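Local atomic coordinates of putative phytoene/squalene synthase YisP (Bacillus subtilis subsp. subtilis, PDB entry 3WE9), a protein that hydrolyses farnesyl diphosphate to farnesol and diphosphate, an activity involved in biofilm formation. Residues L192-E206 with L245-Q257. Residues are numbered along the deposited sequence; the frame is centred on the assembly and turned at random.
Sequences LQKGTVNKAFTMTWE and LEKIRAKQHDVFQ
Phe256 packs tightly between Gly195 on one side and Phe201 on the other. Gly195 CA lies over the ring face, 3.6 Å from its centroid, in a CH-pi contact; glycine suits the place, since its bare CA can lie flat against the ring with the positive phi of a Schellman residue. Phe256 CE2 sits above the centre of the Phe201 ring, the two planes inclined at 45°, while Val197 CG2 closes in at the edge of the Phe256 ring. In Trp205, chi1 of -170° sets CG anti to the backbone N and lays the indole against Ile248, Leu245 and His253: its CZ2 rests 3.4 Å from Ile248 CG2, and the edge of His253 meets its face in a T-shaped pair. Trp205 NE1 donates a hydrogen bond to Leu165 O. In this all-helical squalene/phytoene synthase fold, helices 199-221 and 228-250 run nearly antiparallel here, and the chain beyond the Schellman end of the second runs on past the start of the first, bringing His253 and Phe256 against it. Toward the more exposed side, polar groups replace the rings. Arg249 grips Glu206 side-on, NH2 to OE1 and NE to OE2, both 2.9 Å, each oxygen using its syn lone pair. Arg249 NH1 bonds Glu246 OE1 at 2.7 Å and also pairs with Glu213. His253 NE2 donates to Glu206 OE2 at 3.0 Å from the anti side, 30° out of the carboxylate plane, while Thr202 CG2 covers a face of the imidazole. A leucine in place of Arg249 would probably leave the Glu206 carboxylate with His253 alone to fix its rotation, and Glu246 without its cationic mate.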
ATOM      1  N   LEU A 192      -7.026 -22.185 -10.854  1.00 21.73           N
ATOM      2  CA  LEU A 192      -6.609 -21.386  -9.707  1.00 21.84           C
ATOM      3  C   LEU A 192      -6.045 -22.220  -8.562  1.00 22.66           C
ATOM      4  O   LEU A 192      -4.988 -21.903  -8.014  1.00 22.25           O
ATOM      5  CB  LEU A 192      -7.788 -20.548  -9.195  1.00 19.65           C
ATOM      6  CG  LEU A 192      -7.551 -19.697  -7.941  1.00 19.74           C
ATOM      7  CD1 LEU A 192      -6.426 -18.694  -8.203  1.00 20.37           C
ATOM      8  CD2 LEU A 192      -8.831 -18.973  -7.559  1.00 16.15           C
ATOM      9  N   GLN A 193      -6.751 -23.280  -8.192  1.00 23.88           N
ATOM     10  CA  GLN A 193      -6.294 -24.124  -7.095  1.00 27.49           C
ATOM     11  C   GLN A 193      -4.928 -24.731  -7.406  1.00 26.76           C
ATOM     12  O   GLN A 193      -4.095 -24.885  -6.513  1.00 27.20           O
ATOM     13  CB  GLN A 193      -7.311 -25.231  -6.806  1.00 29.23           C
ATOM     14  CG  GLN A 193      -6.971 -26.059  -5.567  1.00 37.54           C
ATOM     15  CD  GLN A 193      -8.117 -26.950  -5.122  1.00 41.94           C
ATOM     16  OE1 GLN A 193      -9.198 -26.466  -4.778  1.00 45.14           O
ATOM     17  NE2 GLN A 193      -7.888 -28.261  -5.123  1.00 45.01           N
ATOM     18  N   LYS A 194      -4.703 -25.062  -8.675  1.00 26.54           N
ATOM     19  CA  LYS A 194      -3.436 -25.640  -9.122  1.00 28.08           C
ATOM     20  C   LYS A 194      -2.371 -24.566  -9.314  1.00 27.59           C
ATOM     21  O   LYS A 194      -1.188 -24.872  -9.466  1.00 26.39           O
ATOM     22  CB  LYS A 194      -3.623 -26.380 -10.452  1.00 29.40           C
ATOM     23  CG  LYS A 194      -4.050 -27.831 -10.328  1.00 35.63           C
ATOM     24  CD  LYS A 194      -4.338 -28.448 -11.696  1.00 38.61           C
ATOM     25  CE  LYS A 194      -5.611 -27.874 -12.307  1.00 41.78           C
ATOM     26  NZ  LYS A 194      -5.951 -28.489 -13.627  1.00 41.58           N
ATOM     27  N   GLY A 195      -2.800 -23.308  -9.327  1.00 24.80           N
ATOM     28  CA  GLY A 195      -1.867 -22.220  -9.532  1.00 23.07           C
ATOM     29  C   GLY A 195      -1.391 -22.222 -10.972  1.00 23.17           C
ATOM     30  O   GLY A 195      -0.226 -21.927 -11.259  1.00 22.08           O
ATOM     31  N   THR A 196      -2.295 -22.551 -11.888  1.00 22.41           N
ATOM     32  CA  THR A 196      -1.947 -22.601 -13.303  1.00 21.83           C
ATOM     33  C   THR A 196      -1.844 -21.219 -13.933  1.00 22.62           C
ATOM     34  O   THR A 196      -2.776 -20.420 -13.859  1.00 21.81           O
ATOM     35  CB  THR A 196      -2.975 -23.413 -14.113  1.00 22.38           C
ATOM     36  OG1 THR A 196      -3.092 -24.728 -13.551  1.00 23.83           O
ATOM     37  CG2 THR A 196      -2.531 -23.525 -15.571  1.00 19.83           C
ATOM     38  N   VAL A 197      -0.700 -20.943 -14.553  1.00 21.44           N
ATOM     39  CA  VAL A 197      -0.493 -19.664 -15.217  1.00 22.55           C
ATOM     40  C   VAL A 197      -0.650 -19.871 -16.714  1.00 22.79           C
ATOM     41  O   VAL A 197       0.294 -20.263 -17.404  1.00 23.55           O
ATOM     42  CB  VAL A 197       0.908 -19.086 -14.941  1.00 22.91           C
ATOM     43  CG1 VAL A 197       1.088 -17.773 -15.713  1.00 23.69           C
ATOM     44  CG2 VAL A 197       1.086 -18.850 -13.449  1.00 23.15           C
ATOM     45  N   ASN A 198      -1.862 -19.641 -17.205  1.00 19.76           N
ATOM     46  CA  ASN A 198      -2.139 -19.784 -18.622  1.00 18.21           C
ATOM     47  C   ASN A 198      -2.635 -18.442 -19.130  1.00 19.10           C
ATOM     48  O   ASN A 198      -2.659 -17.461 -18.378  1.00 18.37           O
ATOM     49  CB  ASN A 198      -3.193 -20.877 -18.863  1.00 20.03           C
ATOM     50  CG  ASN A 198      -4.420 -20.720 -17.976  1.00 21.07           C
ATOM     51  OD1 ASN A 198      -4.735 -19.617 -17.525  1.00 18.57           O
ATOM     52  ND2 ASN A 198      -5.125 -21.824 -17.735  1.00 20.26           N
ATOM     53  N   LYS A 199      -3.020 -18.392 -20.403  1.00 19.12           N
ATOM     54  CA  LYS A 199      -3.515 -17.161 -21.007  1.00 18.95           C
ATOM     55  C   LYS A 199      -4.723 -16.611 -20.247  1.00 17.57           C
ATOM     56  O   LYS A 199      -4.836 -15.407 -20.034  1.00 16.40           O
ATOM     57  CB  LYS A 199      -3.894 -17.406 -22.469  1.00 21.91           C
ATOM     58  CG  LYS A 199      -4.441 -16.175 -23.180  1.00 25.79           C
ATOM     59  CD  LYS A 199      -3.432 -15.030 -23.174  1.00 28.46           C
ATOM     60  CE  LYS A 199      -3.959 -13.825 -23.951  1.00 31.79           C
ATOM     61  NZ  LYS A 199      -3.019 -12.672 -23.918  1.00 28.77           N
ATOM     62  N   ALA A 200      -5.623 -17.501 -19.847  1.00 18.93           N
ATOM     63  CA  ALA A 200      -6.819 -17.107 -19.101  1.00 15.74           C
ATOM     64  C   ALA A 200      -6.412 -16.403 -17.807  1.00 15.27           C
ATOM     65  O   ALA A 200      -7.048 -15.430 -17.386  1.00 14.63           O
ATOM     66  CB  ALA A 200      -7.663 -18.337 -18.787  1.00 15.81           C
ATOM     67  N   PHE A 201      -5.355 -16.892 -17.167  1.00 13.07           N
ATOM     68  CA  PHE A 201      -4.900 -16.265 -15.935  1.00 12.70           C
ATOM     69  C   PHE A 201      -4.263 -14.903 -16.164  1.00 14.17           C
ATOM     70  O   PHE A 201      -4.551 -13.949 -15.435  1.00 11.90           O
ATOM     71  CB  PHE A 201      -3.890 -17.132 -15.183  1.00 11.34           C
ATOM     72  CG  PHE A 201      -3.299 -16.434 -13.986  1.00 13.45           C
ATOM     73  CD1 PHE A 201      -4.107 -16.087 -12.903  1.00 12.67           C
ATOM     74  CD2 PHE A 201      -1.960 -16.054 -13.970  1.00 12.26           C
ATOM     75  CE1 PHE A 201      -3.591 -15.366 -11.820  1.00 12.51           C
ATOM     76  CE2 PHE A 201      -1.433 -15.334 -12.895  1.00 13.49           C
ATOM     77  CZ  PHE A 201      -2.252 -14.987 -11.817  1.00 14.92           C
ATOM     78  N   THR A 202      -3.390 -14.803 -17.164  1.00 13.15           N
ATOM     79  CA  THR A 202      -2.729 -13.533 -17.426  1.00 14.23           C
ATOM     80  C   THR A 202      -3.742 -12.464 -17.836  1.00 13.58           C
ATOM     81  O   THR A 202      -3.575 -11.291 -17.504  1.00 14.29           O
ATOM     82  CB  THR A 202      -1.612 -13.674 -18.497  1.00 15.68           C
ATOM     83  OG1 THR A 202      -2.159 -14.204 -19.708  1.00 18.55           O
ATOM     84  CG2 THR A 202      -0.512 -14.602 -17.989  1.00 17.79           C
ATOM     85  N   MET A 203      -4.788 -12.865 -18.555  1.00 12.88           N
ATOM     86  CA  MET A 203      -5.829 -11.916 -18.945  1.00 13.78           C
ATOM     87  C   MET A 203      -6.573 -11.430 -17.701  1.00 12.56           C
ATOM     88  O   MET A 203      -6.916 -10.254 -17.593  1.00 12.42           O
ATOM     89  CB  MET A 203      -6.816 -12.565 -19.918  1.00 15.32           C
ATOM     90  CG  MET A 203      -6.239 -12.740 -21.310  1.00 20.12           C
ATOM     91  SD  MET A 203      -7.406 -13.530 -22.415  1.00 31.17           S
ATOM     92  CE  MET A 203      -8.333 -12.100 -23.001  1.00 27.97           C
ATOM     93  N   THR A 204      -6.813 -12.347 -16.767  1.00 11.82           N
ATOM     94  CA  THR A 204      -7.489 -12.027 -15.516  1.00 13.69           C
ATOM     95  C   THR A 204      -6.612 -11.062 -14.719  1.00 13.75           C
ATOM     96  O   THR A 204      -7.074 -10.027 -14.234  1.00 12.44           O
ATOM     97  CB  THR A 204      -7.719 -13.304 -14.674  1.00 13.73           C
ATOM     98  OG1 THR A 204      -8.611 -14.181 -15.378  1.00 14.72           O
ATOM     99  CG2 THR A 204      -8.315 -12.949 -13.298  1.00 14.87           C
ATOM    100  N   TRP A 205      -5.333 -11.404 -14.608  1.00 12.25           N
ATOM    101  CA  TRP A 205      -4.376 -10.589 -13.873  1.00 13.13           C
ATOM    102  C   TRP A 205      -4.237  -9.196 -14.490  1.00 13.07           C
ATOM    103  O   TRP A 205      -4.257  -8.199 -13.778  1.00 11.17           O
ATOM    104  CB  TRP A 205      -3.011 -11.288 -13.862  1.00 11.90           C
ATOM    105  CG  TRP A 205      -2.005 -10.676 -12.948  1.00 13.51           C
ATOM    106  CD1 TRP A 205      -1.732 -11.048 -11.660  1.00 13.60           C
ATOM    107  CD2 TRP A 205      -1.098  -9.609 -13.260  1.00 13.56           C
ATOM    108  NE1 TRP A 205      -0.705 -10.283 -11.153  1.00 14.31           N
ATOM    109  CE2 TRP A 205      -0.300  -9.392 -12.110  1.00 13.98           C
ATOM    110  CE3 TRP A 205      -0.884  -8.817 -14.395  1.00 13.05           C
ATOM    111  CZ2 TRP A 205       0.706  -8.414 -12.069  1.00 13.79           C
ATOM    112  CZ3 TRP A 205       0.122  -7.839 -14.354  1.00 17.68           C
ATOM    113  CH2 TRP A 205       0.900  -7.650 -13.195  1.00 15.82           C
ATOM    114  N   GLU A 206      -4.092  -9.134 -15.811  1.00 12.13           N
ATOM    115  CA  GLU A 206      -3.941  -7.854 -16.496  1.00 13.85           C
ATOM    116  C   GLU A 206      -5.202  -6.989 -16.401  1.00 13.35           C
ATOM    117  O   GLU A 206      -5.124  -5.762 -16.359  1.00 13.90           O
ATOM    118  CB  GLU A 206      -3.559  -8.078 -17.965  1.00 15.84           C
ATOM    119  CG  GLU A 206      -2.135  -8.631 -18.179  1.00 18.26           C
ATOM    120  CD  GLU A 206      -1.036  -7.663 -17.737  1.00 19.48           C
ATOM    121  OE1 GLU A 206      -1.343  -6.481 -17.482  1.00 19.21           O
ATOM    122  OE2 GLU A 206       0.144  -8.082 -17.651  1.00 19.43           O
ATOM    123  N   LEU A 245       4.757  -4.065 -10.964  1.00 16.04           N
ATOM    124  CA  LEU A 245       3.885  -4.662 -11.972  1.00 16.28           C
ATOM    125  C   LEU A 245       4.689  -5.071 -13.204  1.00 18.33           C
ATOM    126  O   LEU A 245       4.446  -6.125 -13.801  1.00 15.22           O
ATOM    127  CB  LEU A 245       2.784  -3.673 -12.374  1.00 17.36           C
ATOM    128  CG  LEU A 245       1.768  -3.359 -11.269  1.00 16.66           C
ATOM    129  CD1 LEU A 245       0.857  -2.228 -11.702  1.00 17.63           C
ATOM    130  CD2 LEU A 245       0.965  -4.616 -10.945  1.00 20.27           C
ATOM    131  N   GLU A 246       5.653  -4.240 -13.588  1.00 19.00           N
ATOM    132  CA  GLU A 246       6.477  -4.561 -14.750  1.00 21.58           C
ATOM    133  C   GLU A 246       7.353  -5.789 -14.480  1.00 19.79           C
ATOM    134  O   GLU A 246       7.531  -6.636 -15.360  1.00 20.12           O
ATOM    135  CB  GLU A 246       7.341  -3.355 -15.132  1.00 23.99           C
ATOM    136  CG  GLU A 246       6.531  -2.141 -15.570  1.00 30.95           C
ATOM    137  CD  GLU A 246       5.802  -2.346 -16.899  1.00 37.51           C
ATOM    138  OE1 GLU A 246       4.994  -3.297 -17.019  1.00 37.31           O
ATOM    139  OE2 GLU A 246       6.039  -1.545 -17.833  1.00 41.55           O
ATOM    140  N   LYS A 247       7.878  -5.902 -13.262  1.00 19.66           N
ATOM    141  CA  LYS A 247       8.722  -7.041 -12.905  1.00 20.44           C
ATOM    142  C   LYS A 247       7.918  -8.334 -12.965  1.00 20.49           C
ATOM    143  O   LYS A 247       8.389  -9.361 -13.462  1.00 18.45           O
ATOM    144  CB  LYS A 247       9.305  -6.870 -11.495  1.00 19.97           C
ATOM    145  CG  LYS A 247      10.265  -7.997 -11.097  1.00 21.43           C
ATOM    146  CD  LYS A 247      10.928  -7.763  -9.744  1.00 23.54           C
ATOM    147  CE  LYS A 247      11.921  -8.886  -9.429  1.00 25.79           C
ATOM    148  NZ  LYS A 247      12.636  -8.681  -8.139  1.00 24.96           N
ATOM    149  N   ILE A 248       6.697  -8.280 -12.443  1.00 18.79           N
ATOM    150  CA  ILE A 248       5.823  -9.446 -12.446  1.00 17.58           C
ATOM    151  C   ILE A 248       5.599  -9.896 -13.891  1.00 18.09           C
ATOM    152  O   ILE A 248       5.656 -11.089 -14.195  1.00 18.06           O
ATOM    153  CB  ILE A 248       4.467  -9.112 -11.768  1.00 17.46           C
ATOM    154  CG1 ILE A 248       4.711  -8.782 -10.286  1.00 15.92           C
ATOM    155  CG2 ILE A 248       3.501 -10.289 -11.913  1.00 15.23           C
ATOM    156  CD1 ILE A 248       3.480  -8.294  -9.527  1.00 15.48           C
ATOM    157  N   ARG A 249       5.355  -8.940 -14.780  1.00 17.51           N
ATOM    158  CA  ARG A 249       5.140  -9.263 -16.186  1.00 20.08           C
ATOM    159  C   ARG A 249       6.409  -9.881 -16.771  1.00 21.25           C
ATOM    160  O   ARG A 249       6.345 -10.840 -17.539  1.00 21.38           O
ATOM    161  CB  ARG A 249       4.764  -8.005 -16.969  1.00 21.61           C
ATOM    162  CG  ARG A 249       3.369  -7.494 -16.653  1.00 22.01           C
ATOM    163  CD  ARG A 249       3.076  -6.164 -17.336  1.00 23.64           C
ATOM    164  NE  ARG A 249       1.714  -5.722 -17.056  1.00 20.17           N
ATOM    165  CZ  ARG A 249       1.395  -4.515 -16.605  1.00 22.98           C
ATOM    166  NH1 ARG A 249       2.345  -3.612 -16.380  1.00 21.85           N
ATOM    167  NH2 ARG A 249       0.129  -4.216 -16.366  1.00 22.35           N
ATOM    168  N   ALA A 250       7.554  -9.323 -16.389  1.00 21.94           N
ATOM    169  CA  ALA A 250       8.856  -9.794 -16.853  1.00 25.38           C
ATOM    170  C   ALA A 250       9.145 -11.204 -16.359  1.00 25.35           C
ATOM    171  O   ALA A 250       9.883 -11.964 -16.992  1.00 24.89           O
ATOM    172  CB  ALA A 250       9.956  -8.840 -16.375  1.00 26.02           C
ATOM    173  N   LYS A 251       8.566 -11.555 -15.220  1.00 23.88           N
ATOM    174  CA  LYS A 251       8.779 -12.875 -14.660  1.00 25.20           C
ATOM    175  C   LYS A 251       7.608 -13.809 -14.916  1.00 22.65           C
ATOM    176  O   LYS A 251       7.310 -14.692 -14.112  1.00 22.47           O
ATOM    177  CB  LYS A 251       9.061 -12.776 -13.167  1.00 27.97           C
ATOM    178  CG  LYS A 251      10.270 -11.915 -12.823  1.00 33.25           C
ATOM    179  CD  LYS A 251      11.547 -12.492 -13.395  1.00 36.38           C
ATOM    180  CE  LYS A 251      12.751 -11.647 -13.005  1.00 39.48           C
ATOM    181  NZ  LYS A 251      14.004 -12.204 -13.585  1.00 41.70           N
ATOM    182  N   GLN A 252       6.932 -13.575 -16.035  1.00 21.05           N
ATOM    183  CA  GLN A 252       5.836 -14.421 -16.480  1.00 20.31           C
ATOM    184  C   GLN A 252       4.655 -14.622 -15.531  1.00 17.68           C
ATOM    185  O   GLN A 252       4.068 -15.701 -15.499  1.00 18.46           O
ATOM    186  CB  GLN A 252       6.406 -15.786 -16.874  1.00 22.06           C
ATOM    187  CG  GLN A 252       7.693 -15.690 -17.695  1.00 24.69           C
ATOM    188  CD  GLN A 252       7.583 -14.712 -18.851  1.00 29.11           C
ATOM    189  OE1 GLN A 252       8.117 -13.597 -18.801  1.00 30.27           O
ATOM    190  NE2 GLN A 252       6.882 -15.122 -19.901  1.00 29.90           N
ATOM    191  N   HIS A 253       4.311 -13.596 -14.764  1.00 18.08           N
ATOM    192  CA  HIS A 253       3.169 -13.674 -13.851  1.00 18.30           C
ATOM    193  C   HIS A 253       3.223 -14.886 -12.921  1.00 18.81           C
ATOM    194  O   HIS A 253       2.186 -15.405 -12.519  1.00 17.68           O
ATOM    195  CB  HIS A 253       1.868 -13.735 -14.660  1.00 15.01           C
ATOM    196  CG  HIS A 253       1.676 -12.574 -15.587  1.00 15.92           C
ATOM    197  ND1 HIS A 253       2.159 -12.563 -16.878  1.00 17.11           N
ATOM    198  CD2 HIS A 253       1.078 -11.373 -15.398  1.00 15.76           C
ATOM    199  CE1 HIS A 253       1.866 -11.405 -17.447  1.00 16.33           C
ATOM    200  NE2 HIS A 253       1.211 -10.665 -16.569  1.00 17.98           N
ATOM    201  N   ASP A 254       4.433 -15.313 -12.566  1.00 20.36           N
ATOM    202  CA  ASP A 254       4.647 -16.493 -11.723  1.00 19.73           C
ATOM    203  C   ASP A 254       4.372 -16.195 -10.241  1.00 20.02           C
ATOM    204  O   ASP A 254       5.158 -16.568  -9.360  1.00 19.03           O
ATOM    205  CB  ASP A 254       6.095 -16.964 -11.925  1.00 21.34           C
ATOM    206  CG  ASP A 254       6.285 -18.455 -11.684  1.00 21.45           C
ATOM    207  OD1 ASP A 254       5.297 -19.211 -11.598  1.00 21.96           O
ATOM    208  OD2 ASP A 254       7.455 -18.876 -11.601  1.00 26.15           O
ATOM    209  N   VAL A 255       3.234 -15.554  -9.972  1.00 18.65           N
ATOM    210  CA  VAL A 255       2.864 -15.161  -8.614  1.00 17.78           C
ATOM    211  C   VAL A 255       2.252 -16.230  -7.720  1.00 18.14           C
ATOM    212  O   VAL A 255       2.000 -15.966  -6.548  1.00 17.03           O
ATOM    213  CB  VAL A 255       1.911 -13.933  -8.635  1.00 18.16           C
ATOM    214  CG1 VAL A 255       2.622 -12.741  -9.248  1.00 16.45           C
ATOM    215  CG2 VAL A 255       0.644 -14.269  -9.411  1.00 17.00           C
ATOM    216  N   PHE A 256       1.994 -17.417  -8.261  1.00 18.50           N
ATOM    217  CA  PHE A 256       1.452 -18.510  -7.447  1.00 20.92           C
ATOM    218  C   PHE A 256       2.632 -19.205  -6.756  1.00 23.15           C
ATOM    219  O   PHE A 256       2.485 -19.805  -5.688  1.00 24.38           O
ATOM    220  CB  PHE A 256       0.716 -19.541  -8.315  1.00 19.74           C
ATOM    221  CG  PHE A 256      -0.589 -19.047  -8.887  1.00 19.66           C
ATOM    222  CD1 PHE A 256      -1.654 -18.710  -8.053  1.00 20.04           C
ATOM    223  CD2 PHE A 256      -0.754 -18.933 -10.261  1.00 20.06           C
ATOM    224  CE1 PHE A 256      -2.868 -18.267  -8.586  1.00 19.56           C
ATOM    225  CE2 PHE A 256      -1.967 -18.489 -10.804  1.00 21.12           C
ATOM    226  CZ  PHE A 256      -3.019 -18.158  -9.965  1.00 17.79           C
ATOM    227  N   GLN A 257       3.805 -19.101  -7.377  1.00 22.71           N
ATOM    228  CA  GLN A 257       5.024 -19.725  -6.862  1.00 22.93           C
ATOM    229  C   GLN A 257       5.918 -18.805  -6.039  1.00 22.46           C
ATOM    230  O   GLN A 257       6.523 -19.237  -5.056  1.00 22.54           O
ATOM    231  CB  GLN A 257       5.848 -20.291  -8.022  1.00 21.69           C
ATOM    232  CG  GLN A 257       5.177 -21.425  -8.771  1.00 22.88           C
ATOM    233  CD  GLN A 257       4.660 -22.503  -7.842  1.00 25.30           C
ATOM    234  OE1 GLN A 257       5.349 -22.916  -6.910  1.00 29.34           O
ATOM    235  NE2 GLN A 257       3.445 -22.970  -8.095  1.00 25.27           N
TER
HETATM  236  O   HOH W   1       2.301 -21.820 -10.971  1.00 23.05           O